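Local coordinates for CELL division control protein 6 (Pyrobaculum aerophilum, PDB 1FNN) that binds ADP and magnesium as an AAA+ ATPase of the Cdc6/Cdc18 family and is probably involved in regulating DNA replication, at residues 88-93 against 143-148; 114-119 against 125-130; 292-297 against 366-371; 298-303 against 315-320. All blocks are in the same frame, centred on the assembly; numbering follows the deposited sequence.

Contact 1: 88-93 against 143-148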
# COMPACT_ATOMS: atom_id res chain seq x y z
N THR A 88 8.17 -2.09 -28.21
CA THR A 88 9.61 -2.05 -28.37
C THR A 88 10.33 -2.04 -27.04
O THR A 88 11.36 -2.70 -26.90
CB THR A 88 10.02 -0.81 -29.21
OG1 THR A 88 9.44 -0.97 -30.51
CG2 THR A 88 11.53 -0.71 -29.36
N ALA A 89 9.87 -1.23 -26.09
CA ALA A 89 10.48 -1.19 -24.77
C ALA A 89 10.34 -2.55 -24.07
O ALA A 89 11.28 -2.99 -23.41
CB ALA A 89 9.87 -0.09 -23.91
N ILE A 90 9.17 -3.15 -24.10
CA ILE A 90 8.92 -4.43 -23.41
C ILE A 90 9.68 -5.60 -24.03
O ILE A 90 10.37 -6.36 -23.35
CB ILE A 90 7.42 -4.75 -23.41
CG1 ILE A 90 6.67 -3.73 -22.55
CG2 ILE A 90 7.18 -6.16 -22.86
CD1 ILE A 90 5.19 -3.63 -22.90
N ILE A 91 9.58 -5.74 -25.36
CA ILE A 91 10.33 -6.81 -26.03
C ILE A 91 11.82 -6.66 -25.82
O ILE A 91 12.56 -7.65 -25.69
CB ILE A 91 9.95 -6.90 -27.53
CG1 ILE A 91 10.27 -8.29 -28.07
CG2 ILE A 91 10.64 -5.85 -28.35
CD1 ILE A 91 9.29 -9.36 -27.61
N GLY A 92 12.33 -5.42 -25.82
CA GLY A 92 13.71 -5.16 -25.50
C GLY A 92 14.10 -5.64 -24.10
O GLY A 92 15.19 -6.20 -23.89
N GLU A 93 13.25 -5.37 -23.09
CA GLU A 93 13.55 -5.81 -21.73
C GLU A 93 13.44 -7.33 -21.61
O GLU A 93 14.36 -7.97 -21.08
CB GLU A 93 12.68 -5.08 -20.71
CG GLU A 93 12.90 -5.53 -19.27
CD GLU A 93 14.32 -5.30 -18.78
OE1 GLU A 93 15.07 -4.62 -19.53
OE2 GLU A 93 14.68 -5.80 -17.68
N SER A 143 -2.90 -7.73 -25.13
CA SER A 143 -3.39 -8.87 -25.90
C SER A 143 -2.30 -9.64 -26.62
O SER A 143 -2.33 -10.88 -26.70
CB SER A 143 -4.46 -8.41 -26.92
OG SER A 143 -5.44 -7.73 -26.13
N THR A 144 -1.40 -8.93 -27.31
CA THR A 144 -0.28 -9.65 -27.93
C THR A 144 0.35 -10.61 -26.93
O THR A 144 0.46 -11.80 -27.26
CB THR A 144 0.77 -8.67 -28.45
OG1 THR A 144 0.13 -7.91 -29.49
CG2 THR A 144 1.99 -9.40 -29.01
N PHE A 145 0.74 -10.16 -25.74
CA PHE A 145 1.42 -11.08 -24.82
C PHE A 145 0.51 -12.13 -24.25
O PHE A 145 0.88 -13.32 -24.18
CB PHE A 145 2.15 -10.29 -23.71
CG PHE A 145 3.33 -9.58 -24.34
CD1 PHE A 145 3.31 -8.25 -24.61
CD2 PHE A 145 4.47 -10.32 -24.66
CE1 PHE A 145 4.39 -7.61 -25.19
CE2 PHE A 145 5.56 -9.69 -25.23
CZ PHE A 145 5.52 -8.34 -25.50
N ILE A 146 -0.74 -11.77 -23.97
CA ILE A 146 -1.71 -12.76 -23.53
C ILE A 146 -1.88 -13.88 -24.54
O ILE A 146 -1.96 -15.04 -24.11
CB ILE A 146 -3.10 -12.11 -23.27
CG1 ILE A 146 -2.99 -11.23 -22.03
CG2 ILE A 146 -4.17 -13.18 -23.10
CD1 ILE A 146 -4.08 -10.18 -21.85
N ARG A 147 -1.92 -13.58 -25.83
CA ARG A 147 -2.15 -14.58 -26.86
C ARG A 147 -0.94 -15.44 -27.17
O ARG A 147 -1.10 -16.63 -27.44
CB ARG A 147 -2.65 -13.92 -28.16
CG ARG A 147 -4.09 -13.44 -28.02
CD ARG A 147 -4.53 -12.47 -29.11
NE ARG A 147 -5.91 -12.78 -29.44
CZ ARG A 147 -6.79 -12.35 -30.30
NH1 ARG A 147 -6.55 -11.39 -31.19
NH2 ARG A 147 -8.00 -12.91 -30.29
N LEU A 148 0.25 -14.87 -26.92
CA LEU A 148 1.48 -15.60 -27.23
C LEU A 148 1.56 -16.92 -26.49
O LEU A 148 1.88 -17.94 -27.08
CB LEU A 148 2.69 -14.70 -26.96
CG LEU A 148 4.06 -15.22 -27.43
CD1 LEU A 148 4.03 -15.56 -28.92
CD2 LEU A 148 5.13 -14.17 -27.16

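Contact 2: 114-119 against 125-130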
# COMPACT_ATOMS: atom_id res chain seq x y z
N ALA A 114 8.53 -13.12 -33.57
CA ALA A 114 9.09 -14.35 -34.17
C ALA A 114 10.46 -14.66 -33.56
O ALA A 114 10.78 -15.83 -33.35
CB ALA A 114 9.18 -14.12 -35.67
N LEU A 115 11.30 -13.65 -33.40
CA LEU A 115 12.63 -13.88 -32.77
C LEU A 115 12.52 -14.44 -31.36
O LEU A 115 13.15 -15.42 -30.97
CB LEU A 115 13.42 -12.57 -32.76
CG LEU A 115 14.87 -12.64 -32.22
CD1 LEU A 115 15.73 -13.61 -33.02
CD2 LEU A 115 15.49 -11.26 -32.22
N LEU A 116 11.60 -13.87 -30.58
CA LEU A 116 11.35 -14.34 -29.20
C LEU A 116 10.82 -15.74 -29.22
O LEU A 116 11.29 -16.63 -28.50
CB LEU A 116 10.41 -13.34 -28.47
CG LEU A 116 9.84 -13.91 -27.15
CD1 LEU A 116 11.00 -14.16 -26.18
CD2 LEU A 116 8.79 -12.97 -26.58
N VAL A 117 9.90 -16.05 -30.15
CA VAL A 117 9.46 -17.46 -30.25
C VAL A 117 10.60 -18.38 -30.62
O VAL A 117 10.75 -19.50 -30.12
CB VAL A 117 8.30 -17.56 -31.27
CG1 VAL A 117 8.00 -18.99 -31.65
CG2 VAL A 117 7.07 -16.87 -30.69
N GLU A 118 11.41 -18.00 -31.63
CA GLU A 118 12.53 -18.87 -32.04
C GLU A 118 13.48 -19.18 -30.90
O GLU A 118 13.89 -20.34 -30.59
CB GLU A 118 13.29 -18.12 -33.16
CG GLU A 118 14.54 -18.90 -33.59
CD GLU A 118 15.49 -17.98 -34.35
OE1 GLU A 118 15.08 -17.38 -35.36
OE2 GLU A 118 16.67 -17.85 -33.95
N HIS A 119 13.85 -18.13 -30.16
CA HIS A 119 14.76 -18.35 -29.02
C HIS A 119 14.14 -19.24 -27.96
O HIS A 119 14.79 -20.19 -27.49
CB HIS A 119 15.23 -17.01 -28.44
CG HIS A 119 16.46 -16.47 -29.09
ND1 HIS A 119 17.72 -16.61 -28.52
CD2 HIS A 119 16.63 -15.79 -30.26
CE1 HIS A 119 18.61 -16.03 -29.31
NE2 HIS A 119 17.98 -15.53 -30.37
N LEU A 125 13.42 -22.99 -23.73
CA LEU A 125 13.36 -22.15 -22.54
C LEU A 125 11.89 -22.10 -22.09
O LEU A 125 11.00 -22.44 -22.86
CB LEU A 125 13.74 -20.70 -22.83
CG LEU A 125 15.14 -20.43 -23.41
CD1 LEU A 125 15.22 -19.00 -23.91
CD2 LEU A 125 16.22 -20.78 -22.41
N TYR A 126 11.71 -21.76 -20.83
CA TYR A 126 10.37 -21.61 -20.23
C TYR A 126 10.45 -20.29 -19.45
O TYR A 126 11.39 -20.07 -18.68
CB TYR A 126 10.07 -22.81 -19.33
CG TYR A 126 9.95 -24.13 -20.07
CD1 TYR A 126 11.04 -24.99 -20.16
CD2 TYR A 126 8.76 -24.51 -20.69
CE1 TYR A 126 10.97 -26.19 -20.83
CE2 TYR A 126 8.65 -25.70 -21.37
CZ TYR A 126 9.76 -26.54 -21.43
OH TYR A 126 9.65 -27.73 -22.11
N MET A 127 9.56 -19.39 -19.81
CA MET A 127 9.48 -18.04 -19.28
C MET A 127 8.25 -17.85 -18.38
O MET A 127 7.12 -18.09 -18.81
CB MET A 127 9.40 -17.08 -20.49
CG MET A 127 9.25 -15.64 -20.07
SD MET A 127 9.45 -14.38 -21.30
CE MET A 127 8.22 -14.80 -22.53
N PHE A 128 8.50 -17.43 -17.15
CA PHE A 128 7.42 -16.93 -16.28
C PHE A 128 7.46 -15.40 -16.45
O PHE A 128 8.32 -14.72 -15.88
CB PHE A 128 7.69 -17.35 -14.85
CG PHE A 128 6.90 -16.77 -13.73
CD1 PHE A 128 7.45 -16.73 -12.46
CD2 PHE A 128 5.62 -16.25 -13.90
CE1 PHE A 128 6.75 -16.20 -11.38
CE2 PHE A 128 4.92 -15.72 -12.83
CZ PHE A 128 5.48 -15.69 -11.57
N LEU A 129 6.54 -14.89 -17.23
CA LEU A 129 6.49 -13.48 -17.59
C LEU A 129 5.48 -12.72 -16.74
O LEU A 129 4.34 -13.14 -16.52
CB LEU A 129 6.16 -13.39 -19.08
CG LEU A 129 5.99 -11.99 -19.69
CD1 LEU A 129 7.30 -11.19 -19.63
CD2 LEU A 129 5.47 -12.10 -21.12
N VAL A 130 5.98 -11.70 -16.04
CA VAL A 130 5.10 -10.89 -15.22
C VAL A 130 4.99 -9.52 -15.90
O VAL A 130 6.01 -8.84 -16.10
CB VAL A 130 5.67 -10.71 -13.79
CG1 VAL A 130 4.77 -9.75 -13.02
CG2 VAL A 130 5.76 -12.07 -13.06

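Contact 3: 292-297 against 366-371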
# COMPACT_ATOMS: atom_id res chain seq x y z
N LEU A 292 -14.44 23.50 19.95
CA LEU A 292 -13.97 23.55 21.31
C LEU A 292 -13.57 22.14 21.76
O LEU A 292 -12.55 22.00 22.44
CB LEU A 292 -15.09 24.09 22.26
CG LEU A 292 -15.42 25.61 22.03
CD1 LEU A 292 -16.68 26.00 22.81
CD2 LEU A 292 -14.24 26.46 22.46
N PHE A 293 -14.37 21.15 21.42
CA PHE A 293 -14.03 19.78 21.78
C PHE A 293 -12.74 19.34 21.00
O PHE A 293 -11.90 18.73 21.64
CB PHE A 293 -15.16 18.87 21.36
CG PHE A 293 -15.01 17.47 21.93
CD1 PHE A 293 -14.84 17.26 23.27
CD2 PHE A 293 -15.03 16.39 21.05
CE1 PHE A 293 -14.69 15.98 23.80
CE2 PHE A 293 -14.89 15.10 21.56
CZ PHE A 293 -14.72 14.90 22.92
N LEU A 294 -12.61 19.71 19.74
CA LEU A 294 -11.38 19.35 19.02
C LEU A 294 -10.20 20.06 19.63
O LEU A 294 -9.16 19.44 19.98
CB LEU A 294 -11.53 19.68 17.53
CG LEU A 294 -10.25 19.46 16.68
CD1 LEU A 294 -9.88 17.96 16.70
CD2 LEU A 294 -10.53 19.92 15.26
N LEU A 295 -10.37 21.38 19.97
CA LEU A 295 -9.34 22.06 20.73
C LEU A 295 -9.00 21.33 22.00
O LEU A 295 -7.81 21.20 22.40
CB LEU A 295 -9.69 23.53 21.10
CG LEU A 295 -8.66 24.33 21.85
CD1 LEU A 295 -7.29 24.27 21.14
CD2 LEU A 295 -9.08 25.81 21.89
N ALA A 296 -10.00 20.78 22.71
CA ALA A 296 -9.72 20.10 23.96
C ALA A 296 -8.83 18.83 23.70
O ALA A 296 -8.12 18.38 24.60
CB ALA A 296 -11.03 19.60 24.55
N ILE A 297 -9.21 18.06 22.71
CA ILE A 297 -8.48 16.81 22.37
C ILE A 297 -7.04 17.21 22.04
O ILE A 297 -6.07 16.63 22.52
CB ILE A 297 -9.16 16.15 21.16
CG1 ILE A 297 -10.54 15.58 21.55
CG2 ILE A 297 -8.28 15.02 20.59
CD1 ILE A 297 -11.35 15.18 20.32
N ILE A 366 -8.56 8.27 21.72
CA ILE A 366 -8.55 9.23 20.62
C ILE A 366 -7.14 9.64 20.25
O ILE A 366 -6.30 10.01 21.09
CB ILE A 366 -9.30 10.53 21.07
CG1 ILE A 366 -10.75 10.19 21.52
CG2 ILE A 366 -9.37 11.54 19.93
CD1 ILE A 366 -11.34 11.39 22.28
N SER A 367 -6.93 9.74 18.94
CA SER A 367 -5.63 10.21 18.48
C SER A 367 -5.81 11.21 17.37
O SER A 367 -6.82 11.19 16.64
CB SER A 367 -4.87 8.97 17.88
OG SER A 367 -3.79 9.51 17.10
N ILE A 368 -4.89 12.10 17.19
CA ILE A 368 -4.84 12.96 16.03
C ILE A 368 -3.47 12.58 15.37
O ILE A 368 -2.44 13.18 15.70
CB ILE A 368 -4.88 14.45 16.34
CG1 ILE A 368 -6.31 14.83 16.85
CG2 ILE A 368 -4.53 15.32 15.15
CD1 ILE A 368 -6.28 16.26 17.43
N GLY A 369 -3.54 11.83 14.28
CA GLY A 369 -2.26 11.38 13.69
C GLY A 369 -1.86 12.12 12.43
O GLY A 369 -0.71 11.93 11.97
N THR A 370 -2.78 12.90 11.84
CA THR A 370 -2.47 13.50 10.55
C THR A 370 -1.98 14.94 10.52
O THR A 370 -1.67 15.43 9.42
CB THR A 370 -3.66 13.33 9.57
OG1 THR A 370 -4.81 14.11 10.02
CG2 THR A 370 -4.02 11.84 9.53
N GLU A 371 -1.91 15.62 11.66
CA GLU A 371 -1.47 17.01 11.67
C GLU A 371 -0.70 17.39 12.91
O GLU A 371 -1.14 17.02 14.01
CB GLU A 371 -2.72 17.92 11.73
CG GLU A 371 -3.32 18.24 10.41
CD GLU A 371 -2.61 19.22 9.52
OE1 GLU A 371 -1.67 19.93 9.90
OE2 GLU A 371 -3.06 19.26 8.34

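Contact 4: 298-303 against 315-320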
# COMPACT_ATOMS: atom_id res chain seq x y z
N VAL A 298 -6.81 18.22 21.22
CA VAL A 298 -5.53 18.80 20.95
C VAL A 298 -4.77 19.14 22.22
O VAL A 298 -3.56 18.80 22.35
CB VAL A 298 -5.59 20.02 20.04
CG1 VAL A 298 -4.21 20.71 19.99
CG2 VAL A 298 -6.05 19.68 18.63
N ARG A 299 -5.39 19.82 23.20
CA ARG A 299 -4.72 20.15 24.45
C ARG A 299 -4.37 18.96 25.34
O ARG A 299 -3.24 18.88 25.91
CB ARG A 299 -5.54 21.17 25.32
CG ARG A 299 -5.51 22.53 24.62
CD ARG A 299 -5.81 23.71 25.53
NE ARG A 299 -5.89 24.94 24.72
CZ ARG A 299 -6.42 26.07 25.17
NH1 ARG A 299 -6.91 26.11 26.40
NH2 ARG A 299 -6.45 27.13 24.37
N SER A 300 -5.20 17.95 25.43
CA SER A 300 -4.90 16.78 26.22
C SER A 300 -3.69 16.02 25.56
O SER A 300 -2.97 15.39 26.32
CB SER A 300 -6.01 15.77 26.32
OG SER A 300 -7.23 16.39 26.71
N LEU A 301 -3.68 15.95 24.25
CA LEU A 301 -2.65 15.17 23.54
C LEU A 301 -1.30 15.87 23.63
O LEU A 301 -0.26 15.23 23.85
CB LEU A 301 -3.05 15.00 22.07
CG LEU A 301 -4.06 13.92 21.73
CD1 LEU A 301 -4.53 14.08 20.29
CD2 LEU A 301 -3.48 12.50 21.97
N LYS A 302 -1.27 17.21 23.61
CA LYS A 302 -0.08 17.98 23.91
C LYS A 302 0.48 17.71 25.29
O LYS A 302 1.70 17.67 25.45
CB LYS A 302 -0.34 19.49 23.75
CG LYS A 302 -0.27 19.94 22.32
CD LYS A 302 -1.02 21.23 22.08
CE LYS A 302 -0.20 22.23 21.27
NZ LYS A 302 0.69 23.00 22.21
N ILE A 303 -0.37 17.56 26.28
CA ILE A 303 -0.01 17.24 27.65
C ILE A 303 0.42 15.79 27.77
O ILE A 303 1.37 15.47 28.49
CB ILE A 303 -1.19 17.51 28.60
CG1 ILE A 303 -1.40 19.03 28.73
CG2 ILE A 303 -1.06 16.89 29.98
CD1 ILE A 303 -2.80 19.41 29.17
N GLU A 315 -12.99 15.15 27.62
CA GLU A 315 -14.15 15.80 28.26
C GLU A 315 -13.74 16.64 29.46
O GLU A 315 -14.04 17.86 29.46
CB GLU A 315 -15.24 14.80 28.65
CG GLU A 315 -16.39 15.53 29.39
CD GLU A 315 -17.64 14.70 29.50
OE1 GLU A 315 -17.53 13.46 29.44
OE2 GLU A 315 -18.76 15.25 29.65
N GLU A 316 -12.79 16.19 30.27
CA GLU A 316 -12.27 17.06 31.33
C GLU A 316 -11.52 18.24 30.77
O GLU A 316 -11.58 19.38 31.26
CB GLU A 316 -11.47 16.29 32.38
CG GLU A 316 -12.38 15.45 33.27
CD GLU A 316 -13.53 16.27 33.87
OE1 GLU A 316 -13.29 17.42 34.33
OE2 GLU A 316 -14.68 15.76 33.87
N SER A 317 -10.77 18.05 29.68
CA SER A 317 -10.06 19.13 29.03
C SER A 317 -11.08 20.15 28.47
O SER A 317 -10.80 21.35 28.40
CB SER A 317 -9.22 18.53 27.87
OG SER A 317 -8.58 19.58 27.14
N TYR A 318 -12.13 19.62 27.87
CA TYR A 318 -13.18 20.38 27.21
C TYR A 318 -13.93 21.29 28.21
O TYR A 318 -14.16 22.47 27.93
CB TYR A 318 -14.15 19.43 26.50
CG TYR A 318 -15.47 20.07 26.05
CD1 TYR A 318 -15.59 20.83 24.91
CD2 TYR A 318 -16.61 19.89 26.83
CE1 TYR A 318 -16.79 21.41 24.52
CE2 TYR A 318 -17.82 20.47 26.45
CZ TYR A 318 -17.90 21.21 25.32
OH TYR A 318 -19.13 21.78 24.96
N LYS A 319 -14.16 20.81 29.43
CA LYS A 319 -14.72 21.71 30.47
C LYS A 319 -13.83 22.89 30.77
O LYS A 319 -14.26 24.07 30.85
CB LYS A 319 -14.97 20.87 31.71
CG LYS A 319 -16.05 19.82 31.47
CD LYS A 319 -16.18 18.94 32.72
CE LYS A 319 -17.36 18.00 32.51
NZ LYS A 319 -17.51 16.99 33.59
N ILE A 320 -12.51 22.67 30.84
CA ILE A 320 -11.56 23.74 31.05
C ILE A 320 -11.56 24.69 29.88
O ILE A 320 -11.53 25.91 30.07
CB ILE A 320 -10.13 23.18 31.29
CG1 ILE A 320 -10.13 22.45 32.63
CG2 ILE A 320 -9.07 24.28 31.24
CD1 ILE A 320 -8.92 21.57 32.87

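Contact 1: 88-93 against 143-148
Phe-145 reaches from helix 139-148 to helix 87-97 and touches two neighbouring isoleucines there. The CZ end of the ring does the touching. CZ lies 3.8 Å from Ile-90 CG2, and CE1 of the same ring is 3.9 Å from that methyl. Ile-90 meets the ring obliquely. Ile-91 comes in differently. Its CD1 sits at the ring edge, near the ring plane, and is 4.4 Å from Phe-145 CZ. The two isoleucines thus meet one end of the same ring from different directions. No hydrogen bond crosses the contact. It is purely apolar and buried.

The first side-chain bond of Phe-145 points toward the other helix. Its CG is anti to its own carbonyl carbon (chi1 -71°), which carries the ring out toward Ile-90. The long side chains bridge backbones whose nearest CA atoms, those of Ile-91 and Phe-145, are 10.0 Å apart. In Ile-90 the branch methyl CG2 makes the contact. In Ile-91 it is the far end of the longer branch.

Further out, Ser-143 OG hydrogen-bonds to Asp-176 OD2, on the side of helix 139-148 that also meets helix 177-183. Ile-90 also packs on Ile-79 of strand 75-80. Ile-91 and Leu-148 both touch helix 109-122, so the two helices meet beside a third, within the AAA domain.

Contact 2: 114-119 against 125-130
Leu-116 and Met-127 make the apolar side-chain contact between helix 109-122 and strand 127-132. It is a light touch: Leu-116 CD2 lies 4.5 Å from Met-127 CE. Two methyl ends meet here, one from each side. The first side-chain bond of Met-127 points toward the helix. The chain then runs extended as far as SD, with chi1 177° and chi2 168°, and bends at the last torsion (chi3 57°) to bring CE round. Leu-116 starts out less directly, but its branched end comes nearer to the strand.

The second kind of contact is between a side chain and the backbone. Leu-125, just ahead of the strand, sets CD1 3.8 Å from His-119 O. Its CG is 4.1 Å from the same oxygen. This is van der Waals packing of a leucine branch against a helix carbonyl. The nearest CA atoms of the two segments are here, 7.6 Å apart in His-119 and Leu-125.

No hydrogen bond joins the segments. The imidazole of His-119 leads away from the strand, and its ND1 hydrogen-bonds to Arg-123 in the short connection between them. Met-127 and Leu-116 both also pack on Ile-94 of helix 87-97.

A helix returns through a short turn into a strand of the central parallel sheet and packs its apolar side on it. This is the alpha/beta layering of the P-loop ATPase core in AAA+ proteins.

Contact 3: 292-297 against 366-371
Ile-297 is the centre of the close packing between helix 288-304 and the end of strand 364-367 with the residues just after it. Its branch methyl CG2 touches two residues. It lies 3.7 Å from Ile-366 CG2 and 3.9 Å from Ile-368 CD1. Ile-297 and Ile-366 cross at about a right angle, and Ile-297 CD1 adds a looser touch on Ile-366 CG2 at 4.2 Å. The CG2 methyl of Ile-297 is anti to its backbone N, while CG1 is anti to the carbonyl carbon (chi1 -70°). From these positions CG2 and, at the end of the longer branch, CD1 both reach the same methyl of Ile-366. Ile-368 meets the helix with the end of its long branch. There CD1 is also 4.0 Å from Leu-294 CD1, one turn back along the helix.

The packing thins away from these four residues. Phe-293 brings its ring nearer the strand side, but Phe-293 CZ stays 4.9 Å from Ile-366 CD1. Ser-367 points away, as expected for the residue between two inward isoleucines on an extended chain. Past Ile-368 the chain turns off. This looser end is still buried, and Glu-371 forms a salt bridge there with Lys-272.

No polar bond crosses between the segments. Leu-294 also packs on Ile-380 of helix 373-387, and Ile-366 on Leu-339 of helix 332-344. Strand 364-367 is the middle strand of the three-stranded antiparallel sheet. The contact thus sets helix 288-304 against that sheet in the winged-helix domain.

Contact 4: 298-303 against 315-320
This is a close helix-helix contact between helices 288-304 and 311-324 of the winged-helix domain, built on two serines. The small side chains let the backbones approach, and the CA atoms of Ser-300 and Ser-317 are 6.3 Å apart. Ser-300 OG lies 3.1 Å from Ser-317 CB, so a hydroxyl oxygen is pressed closely against a methylene. The two hydroxyl oxygens, Ser-300 OG and Ser-317 OG, are 3.5 Å apart, but the angle is poor and they are not hydrogen-bonded to each other. Arg-299 adds its CB, 3.9 Å from Ser-317 OG. Only the root of the arginine takes part.

Both hydroxyls have other partners: Ser-317 OG hydrogen-bonds to Ala-296 O on the facing helix, and Ser-300 OG bonds to that same oxygen, one turn back along its own helix, and to Asp-313 OD1. Ala-296 O is thus a shared partner of one serine from each helix. The OG of Ser-317 is anti to its own backbone N (chi1 176°), which sends it across to that carbonyl.

Polar groups lie toward the outer sides. Lys-319 NZ makes a salt bridge of 3.1 Å to Glu-316 OE2 within helix 311-324. It meets the syn side of the carboxylate, 24° out of its plane. Arg-299 extends to a salt bridge with Glu-324, further along the same helix.

Around the pair, Tyr-318 rests on helix 332-344, Val-298 packs on helix 373-387, and Ser-300 touches strand 309-310.

In the fold
The four contacts form two pairs at opposite ends of an elongated chain. Contacts 1 and 2 belong to the AAA domain, with centres about 10 Å apart. They touch through Ile-91 and Leu-148 on Leu-116, joining helices 87-97, 109-122 and 139-148 with strand 127-132. Contact 2 falls between the two segments of contact 1 in sequence. Contacts 3 and 4 belong to the winged-helix domain, with centres about 9 Å apart. They share helix 288-304, and contact 4 again lies between the segments of contact 3. Centres in different pairs are about 52 to 65 Å apart. The two pairs thus report on separate domain cores, with no touch between them.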